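Local structure of protein secretion chaperonin CsaA (Picrophilus torridus, 5ZDI) at residues V14-V20 / K32-F37; D22-A26 / I74-I78; L58-I64 / L94-G100. The protein probably binds tRNA through an OB-type fold and may act as a chaperone in protein secretion. All coordinates share one frame; numbering follows the deposited sequence. Where two conformers were deposited one is given.

Interaction 1: residues V14-V20 / K32-F37; sequences VGIIKEV and KLKIYF
I16 and Y36 hold each other through both backbone amides: I16 N donates to Y36 O over 3.0 Å, and Y36 N answers to I16 O at 2.9 Å, almost straight at 172°. Two residues further on the regular alternation breaks. K18 N and E19 N converge on one carbonyl, the bond from K18 N to K34 O being short (2.8 Å) and that from E19 N to K34 O long and weak (3.3 Å), while K34 N donates back to E19 O. Two residues set against one make a classic beta bulge, here in the antiparallel hairpin of strands 12-22 and 31-36, part of the OB-fold barrel.

On one face lie I17, V20, L33 and I35. L33, its CG swung to the backbone N side (chi1 -53°), divides its methyls between two neighbours, CD1 going to I17 CD1 at 4.1 Å and CD2 to both methyls of V20. V83 of strand 77-88 packs on L33 and I35, so this face belongs to the barrel interior. At the far end F37 CE1 lies 3.6 Å from G15 CA, and a beta carbon on G15 would collide with the F37 ring and with I35 CG2.

The other face carries I16, E19, K34 and Y36. I16 CG2 sits at the edge of the Y36 ring, 3.8 Å from Y36 CB. E19 and K34 run alongside each other, and K34 also makes a cation-pi contact with Y43, whereas K18 folds back to give NZ to N60 OD1. E19 OE2 and K34 NZ remain 4.7 Å apart, too far for a salt bridge, so their opposite charges probably add only a diffuse attraction to a pairing that rests on backbone bonds and inward-facing aliphatic side chains.

Interaction 2: residues D22-A26 / I74-I78; sequences DFKEA and IANFI
F23 reaches across from a type I beta turn, F23 to A26, to pack against the type II' turn I74 to F77 that closes the hairpin of strands 72-74 and 77-88. Its CB points toward that hairpin, and with CG anti to the backbone N (chi1 -170°) the whole ring is carried into it. Near the root of the ring, CD1 is met by the aliphatic chain of K32, which comes from strand 31-36. Further out the two edges part company: CE1 touches F77 CB at 3.8 Å, while CE2 lies 3.7 Å from I74 CG2 and also reaches F77 CD2. CZ, the tip, is wedged among I74 CG2, F77 CB and the backbone of I74.

The two faces of this ring are differently occupied. F77 presents its edge to one face of F23 in an edge-to-face pair, the F23 and F77 centroids 5.0 Å apart and their ring planes at 57°. A26 CB stands 3.6 Å above the plane of the F23 ring on the opposite face, offset toward the rim. S47 of strand 43-48 touches F23, I74 and F77 alike, tying the aromatic pair to the sheet.

On the outer side, nearer the surface, E25 CB and A75 CB meet at 3.9 Å. There the E25 chain, bent at chi2, brings its carboxylate across the amide of N76, with E25 CD 3.6 Å from N76 OD1 and the two planes 55° apart; the groups lie near each other without a hydrogen bond. None crosses between 22-26 and 74-78, so the two turns are joined by packing, chiefly around the F23 ring. I74 O does double duty: it accepts F77 N at 2.8 Å within the turn, and lies in the plane of the F23 ring, 3.5 Å from F23 CZ at the edge.

Interaction 3: residues L58-I64 / L94-G100; sequences LINKKII and LLTPDGG
L94 CD1 is the meeting point of three side chains: L58, crossing L94 at about a right angle, brings CD2 to 3.7 Å from L94 CD1, I63 CG2 lies 4.1 Å away, and K61 CE presses in at a tight 3.4 Å. The cluster fills a corner of the OB-fold barrel where the short runs 62-64 and 94-97, from strands that both neighbour strand 77-88, cross with their directions 113° apart. A second apolar patch follows beyond it. I64 sends CD1 past the P97 ring, 3.8 Å from P97 CD, and K62 CB touches the same proline.

No backbone hydrogen bond joins the two segments directly. A water bridges them instead, accepting from I64 N at 2.8 Å and lying 2.7 Å from L95 O, to which it can donate, while the carbonyl of K62 is buried without a partner. L95, T96 and P97 meanwhile pair with a strand of the second subunit, so the sheet continues across the dimer interface. K61 NZ points outward to a salt bridge with D98 of the second subunit.

At the outer edge K62 runs extended toward the loop after P97, and K62 NZ donates to G100 O at 2.8 Å, in the carbonyl plane, with a C=O...N angle of 160°. An alanine here would keep the CB contact with P97 but would probably leave the G100 carbonyl without its lysine donor and the loop less firmly held. At the backbone angles of G100 itself, a beta carbon would be jammed against the carbonyl O of G99.

Overall arrangement
All three interactions belong to one antiparallel sheet of an OB-type fold. Interactions 1 and 3 follow each other along the chain, with centres 10 Å apart, and touch where strand 12-22 meets the turn leading into its neighbour 62-66: K18 and I17 meet N60. Interaction 2 alternates in sequence with both. Its centre is 16 Å from that of interaction 1, which it touches through K32 packed on F23 and F77, and 23 Å from that of interaction 3, with nearest atoms about 9 Å apart. Interactions 2 and 3 lie on opposite sides of the chain's centre: one fastens surface turns, the other takes part in the dimer interface, with the bulged hairpin of interaction 1 linked to both.

Interaction 1: residues V14-V20 / K32-F37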
# COMPACT_ATOMS: atom_id res chain seq x y z
N VAL A 14 2.21 8.05 3.36
CA VAL A 14 1.21 8.77 2.63
C VAL A 14 1.83 10.03 2.06
O VAL A 14 2.66 10.69 2.73
CB VAL A 14 0.08 9.18 3.57
CG1 VAL A 14 -0.96 10.01 2.87
CG2 VAL A 14 -0.55 7.93 4.21
N GLY A 15 1.51 10.29 0.81
CA GLY A 15 1.94 11.51 0.14
C GLY A 15 0.72 12.12 -0.59
O GLY A 15 -0.22 11.42 -0.78
N ILE A 16 0.82 13.36 -1.05
CA ILE A 16 -0.25 13.99 -1.86
C ILE A 16 0.40 14.57 -3.10
O ILE A 16 1.40 15.32 -3.03
CB ILE A 16 -1.03 15.05 -1.07
CG1 ILE A 16 -2.14 15.68 -1.92
CG2 ILE A 16 -0.11 16.14 -0.56
CD1 ILE A 16 -3.23 16.37 -1.12
N ILE A 17 -0.15 14.22 -4.27
CA ILE A 17 0.40 14.72 -5.49
C ILE A 17 0.02 16.21 -5.65
O ILE A 17 -1.17 16.58 -5.61
CB ILE A 17 -0.12 13.90 -6.70
CG1 ILE A 17 0.37 12.43 -6.61
CG2 ILE A 17 0.29 14.53 -7.98
CD1 ILE A 17 -0.31 11.46 -7.55
N LYS A 18 1.01 17.04 -5.95
CA LYS A 18 0.80 18.48 -6.11
C LYS A 18 1.00 19.02 -7.51
O LYS A 18 0.41 20.04 -7.83
CB LYS A 18 1.63 19.30 -5.13
CG LYS A 18 1.43 18.92 -3.68
CD LYS A 18 0.02 19.08 -3.15
CE LYS A 18 -0.46 20.53 -3.11
NZ LYS A 18 -1.67 20.59 -2.34
N GLU A 19 1.81 18.39 -8.32
CA GLU A 19 2.04 18.79 -9.70
C GLU A 19 2.24 17.54 -10.55
O GLU A 19 2.77 16.51 -10.06
CB GLU A 19 3.30 19.64 -9.83
CG GLU A 19 3.21 20.94 -9.11
CD GLU A 19 4.23 21.96 -9.66
OE1 GLU A 19 3.94 23.16 -9.50
OE2 GLU A 19 5.24 21.52 -10.25
N VAL A 20 1.81 17.59 -11.80
CA VAL A 20 1.94 16.45 -12.71
C VAL A 20 2.36 16.98 -14.07
O VAL A 20 1.75 17.95 -14.51
CB VAL A 20 0.63 15.71 -12.95
CG1 VAL A 20 0.87 14.44 -13.83
CG2 VAL A 20 -0.01 15.30 -11.67
N LYS A 32 5.85 12.62 -14.69
CA LYS A 32 6.64 13.22 -13.59
C LYS A 32 5.65 13.77 -12.55
O LYS A 32 4.79 14.61 -12.84
CB LYS A 32 7.59 14.33 -14.10
CG LYS A 32 8.60 13.93 -15.09
CD LYS A 32 9.19 15.28 -15.60
CE LYS A 32 10.42 15.01 -16.34
NZ LYS A 32 10.96 16.33 -16.75
N LEU A 33 5.79 13.32 -11.32
CA LEU A 33 4.98 13.75 -10.21
C LEU A 33 5.82 14.46 -9.15
O LEU A 33 6.91 14.00 -8.83
CB LEU A 33 4.42 12.50 -9.47
CG LEU A 33 3.70 11.48 -10.28
CD1 LEU A 33 3.17 10.38 -9.37
CD2 LEU A 33 2.54 12.13 -10.98
N LYS A 34 5.31 15.58 -8.64
CA LYS A 34 5.87 16.29 -7.50
C LYS A 34 4.89 16.08 -6.35
O LYS A 34 3.73 16.46 -6.42
CB LYS A 34 6.12 17.74 -7.84
CG LYS A 34 6.59 18.49 -6.61
CD LYS A 34 6.99 19.89 -7.03
CE LYS A 34 7.33 20.71 -5.83
NZ LYS A 34 8.00 21.91 -6.42
N ILE A 35 5.38 15.41 -5.29
CA ILE A 35 4.53 14.85 -4.23
C ILE A 35 5.02 15.42 -2.88
O ILE A 35 6.26 15.46 -2.61
CB ILE A 35 4.69 13.33 -4.18
CG1 ILE A 35 4.46 12.75 -5.56
CG2 ILE A 35 3.80 12.71 -3.13
CD1 ILE A 35 4.62 11.27 -5.68
N TYR A 36 4.06 15.81 -2.07
CA TYR A 36 4.35 16.39 -0.72
C TYR A 36 4.16 15.30 0.30
O TYR A 36 3.17 14.62 0.27
CB TYR A 36 3.39 17.52 -0.43
CG TYR A 36 3.63 18.18 0.95
CD1 TYR A 36 4.84 18.82 1.23
CD2 TYR A 36 2.64 18.16 1.94
CE1 TYR A 36 5.04 19.45 2.46
CE2 TYR A 36 2.87 18.71 3.21
CZ TYR A 36 4.07 19.36 3.44
OH TYR A 36 4.28 19.93 4.69
N PHE A 37 5.16 15.13 1.19
CA PHE A 37 5.20 14.04 2.17
C PHE A 37 5.29 14.63 3.60
O PHE A 37 5.75 13.98 4.53
CB PHE A 37 6.43 13.20 1.87
CG PHE A 37 6.23 12.26 0.72
CD1 PHE A 37 5.49 11.07 0.89
CD2 PHE A 37 6.82 12.50 -0.51
CE1 PHE A 37 5.27 10.19 -0.15
CE2 PHE A 37 6.64 11.60 -1.58
CZ PHE A 37 5.87 10.47 -1.41

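Interaction 2: residues D22-A26 / I74-I78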
# COMPACT_ATOMS: atom_id res chain seq x y z
N ASP A 22 4.07 15.59 -18.21
CA ASP A 22 4.47 14.44 -19.01
C ASP A 22 5.95 14.15 -18.90
O ASP A 22 6.76 15.08 -18.90
CB ASP A 22 4.05 14.58 -20.49
CG ASP A 22 2.57 14.67 -20.66
OD1 ASP A 22 1.87 13.78 -20.17
OD2 ASP A 22 2.07 15.57 -21.35
N PHE A 23 6.34 12.88 -18.81
CA PHE A 23 7.71 12.49 -18.80
C PHE A 23 8.13 12.10 -20.25
O PHE A 23 8.27 10.94 -20.61
CB PHE A 23 7.95 11.38 -17.78
CG PHE A 23 9.38 11.05 -17.51
CD1 PHE A 23 10.44 11.72 -18.10
CD2 PHE A 23 9.70 9.97 -16.66
CE1 PHE A 23 11.72 11.36 -17.84
CE2 PHE A 23 11.00 9.63 -16.40
CZ PHE A 23 12.02 10.29 -17.05
N LYS A 24 8.38 13.14 -21.04
CA LYS A 24 8.53 12.99 -22.50
C LYS A 24 9.69 12.09 -22.93
O LYS A 24 9.59 11.32 -23.91
CB LYS A 24 8.72 14.37 -23.10
CG LYS A 24 7.47 15.17 -22.97
CD LYS A 24 7.69 16.57 -23.51
CE LYS A 24 6.48 17.42 -23.25
NZ LYS A 24 6.83 18.82 -23.58
N GLU A 25 10.75 12.10 -22.15
CA GLU A 25 11.92 11.31 -22.51
C GLU A 25 11.84 9.84 -22.11
O GLU A 25 12.76 9.04 -22.46
CB GLU A 25 13.15 11.93 -21.79
CG GLU A 25 13.39 13.40 -22.13
CD GLU A 25 12.64 14.44 -21.27
OE1 GLU A 25 11.61 14.14 -20.52
OE2 GLU A 25 13.10 15.63 -21.37
N ALA A 26 10.85 9.44 -21.31
CA ALA A 26 10.82 8.09 -20.79
C ALA A 26 10.40 7.15 -21.92
O ALA A 26 9.54 7.49 -22.71
CB ALA A 26 9.90 7.92 -19.63
N ILE A 74 16.47 8.32 -14.47
CA ILE A 74 15.80 7.82 -15.64
C ILE A 74 15.94 8.98 -16.65
O ILE A 74 15.48 10.10 -16.39
CB ILE A 74 14.32 7.54 -15.40
CG1 ILE A 74 14.13 6.54 -14.25
CG2 ILE A 74 13.65 7.03 -16.69
CD1 ILE A 74 12.71 6.37 -13.78
N ALA A 75 16.65 8.73 -17.76
CA ALA A 75 17.09 9.80 -18.63
C ALA A 75 17.73 10.91 -17.84
O ALA A 75 18.65 10.66 -17.06
CB ALA A 75 15.93 10.30 -19.54
N ASN A 76 17.24 12.14 -18.01
CA ASN A 76 17.65 13.34 -17.27
C ASN A 76 16.82 13.69 -16.02
O ASN A 76 16.86 14.81 -15.54
CB ASN A 76 17.48 14.52 -18.23
CG ASN A 76 16.01 14.75 -18.64
OD1 ASN A 76 15.23 13.80 -18.85
ND2 ASN A 76 15.63 16.02 -18.74
N PHE A 77 16.06 12.73 -15.49
CA PHE A 77 15.14 12.98 -14.36
C PHE A 77 15.54 12.04 -13.22
O PHE A 77 15.92 10.90 -13.48
CB PHE A 77 13.74 12.67 -14.85
CG PHE A 77 12.66 12.82 -13.81
CD1 PHE A 77 12.30 14.06 -13.30
CD2 PHE A 77 12.02 11.68 -13.33
CE1 PHE A 77 11.27 14.15 -12.36
CE2 PHE A 77 11.00 11.79 -12.37
CZ PHE A 77 10.62 13.00 -11.90
N ILE A 78 15.43 12.52 -11.99
CA ILE A 78 15.67 11.67 -10.83
C ILE A 78 14.34 11.38 -10.12
O ILE A 78 13.71 12.30 -9.57
CB ILE A 78 16.66 12.34 -9.85
CG1 ILE A 78 17.98 12.59 -10.56
CG2 ILE A 78 16.87 11.46 -8.63
CD1 ILE A 78 18.92 13.47 -9.76

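Interaction 3: residues L58-I64 / L94-G100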
# COMPACT_ATOMS: atom_id res chain seq x y z
N LEU A 58 -5.06 13.30 -10.79
CA LEU A 58 -4.01 13.02 -9.84
C LEU A 58 -3.74 14.23 -8.93
O LEU A 58 -3.19 14.09 -7.87
CB LEU A 58 -2.75 12.59 -10.59
CG LEU A 58 -2.83 11.40 -11.47
CD1 LEU A 58 -1.60 11.19 -12.33
CD2 LEU A 58 -3.03 10.15 -10.58
N ILE A 59 -4.05 15.44 -9.38
CA ILE A 59 -3.81 16.64 -8.54
C ILE A 59 -4.56 16.51 -7.21
O ILE A 59 -5.80 16.25 -7.15
CB ILE A 59 -4.23 17.89 -9.29
CG1 ILE A 59 -3.38 18.04 -10.57
CG2 ILE A 59 -4.20 19.11 -8.38
CD1 ILE A 59 -2.01 18.60 -10.30
N ASN A 60 -3.81 16.74 -6.13
CA ASN A 60 -4.33 16.55 -4.80
C ASN A 60 -4.86 15.19 -4.41
O ASN A 60 -5.58 15.03 -3.41
CB ASN A 60 -5.26 17.75 -4.40
CG ASN A 60 -4.43 19.04 -4.23
OD1 ASN A 60 -3.36 19.00 -3.50
ND2 ASN A 60 -4.80 20.13 -4.96
N LYS A 61 -4.44 14.15 -5.14
CA LYS A 61 -4.72 12.78 -4.75
C LYS A 61 -3.72 12.25 -3.71
O LYS A 61 -2.49 12.41 -3.90
CB LYS A 61 -4.68 11.89 -6.01
CG LYS A 61 -5.30 10.53 -5.81
CD LYS A 61 -5.06 9.69 -7.03
CE LYS A 61 -5.37 8.17 -6.88
NZ LYS A 61 -6.69 7.93 -6.42
N LYS A 62 -4.22 11.63 -2.63
CA LYS A 62 -3.35 10.98 -1.63
C LYS A 62 -2.91 9.63 -2.15
O LYS A 62 -3.72 8.81 -2.64
CB LYS A 62 -4.04 10.81 -0.27
CG LYS A 62 -4.35 12.12 0.35
CD LYS A 62 -5.11 11.94 1.64
CE LYS A 62 -5.48 13.33 2.14
NZ LYS A 62 -6.35 13.14 3.37
N ILE A 63 -1.62 9.46 -2.18
CA ILE A 63 -1.01 8.23 -2.70
C ILE A 63 -0.11 7.63 -1.59
O ILE A 63 0.07 8.22 -0.52
CB ILE A 63 -0.19 8.53 -3.99
CG1 ILE A 63 0.89 9.59 -3.84
CG2 ILE A 63 -1.11 8.97 -5.11
CD1 ILE A 63 2.09 9.14 -3.05
N ILE A 64 0.44 6.45 -1.90
CA ILE A 64 1.33 5.78 -1.05
C ILE A 64 2.63 5.51 -1.74
O ILE A 64 2.65 5.07 -2.87
CB ILE A 64 0.65 4.38 -0.69
CG1 ILE A 64 -0.77 4.57 -0.14
CG2 ILE A 64 1.44 3.56 0.29
CD1 ILE A 64 -0.85 5.38 1.16
N LEU A 94 -3.68 3.02 -8.59
CA LEU A 94 -3.04 3.53 -7.37
C LEU A 94 -3.67 2.99 -6.09
O LEU A 94 -4.90 2.87 -5.96
CB LEU A 94 -3.07 5.05 -7.28
CG LEU A 94 -2.23 5.71 -8.41
CD1 LEU A 94 -2.57 7.20 -8.47
CD2 LEU A 94 -0.73 5.40 -8.23
N LEU A 95 -2.81 2.86 -5.09
CA LEU A 95 -3.21 2.67 -3.72
C LEU A 95 -3.52 4.01 -3.07
O LEU A 95 -2.79 5.02 -3.34
CB LEU A 95 -2.09 2.01 -2.93
CG LEU A 95 -1.57 0.69 -3.40
CD1 LEU A 95 -0.77 -0.01 -2.29
CD2 LEU A 95 -2.59 -0.25 -3.91
N THR A 96 -4.63 4.08 -2.30
CA THR A 96 -4.96 5.29 -1.59
C THR A 96 -5.29 4.94 -0.12
O THR A 96 -5.88 3.86 0.14
CB THR A 96 -6.17 5.99 -2.29
OG1 THR A 96 -7.39 5.40 -1.89
CG2 THR A 96 -6.04 5.91 -3.90
N PRO A 97 -4.95 5.82 0.84
CA PRO A 97 -5.40 5.55 2.18
C PRO A 97 -6.81 6.00 2.40
O PRO A 97 -7.24 6.99 1.81
CB PRO A 97 -4.44 6.40 3.05
CG PRO A 97 -4.19 7.60 2.21
CD PRO A 97 -4.19 7.10 0.82
N ASP A 98 -7.53 5.35 3.29
CA ASP A 98 -8.91 5.77 3.57
C ASP A 98 -8.92 7.17 4.20
O ASP A 98 -9.94 7.83 4.20
CB ASP A 98 -9.61 4.78 4.51
CG ASP A 98 -10.14 3.52 3.82
OD1 ASP A 98 -10.21 3.41 2.57
OD2 ASP A 98 -10.53 2.63 4.57
N GLY A 99 -7.82 7.57 4.77
CA GLY A 99 -7.66 8.88 5.32
C GLY A 99 -6.23 9.01 5.79
O GLY A 99 -5.45 8.06 5.75
N GLY A 100 -5.84 10.23 6.18
CA GLY A 100 -4.48 10.44 6.64
C GLY A 100 -3.85 11.68 6.03
O GLY A 100 -4.39 12.31 5.16
O HOH W 1 -0.32 5.17 -4.33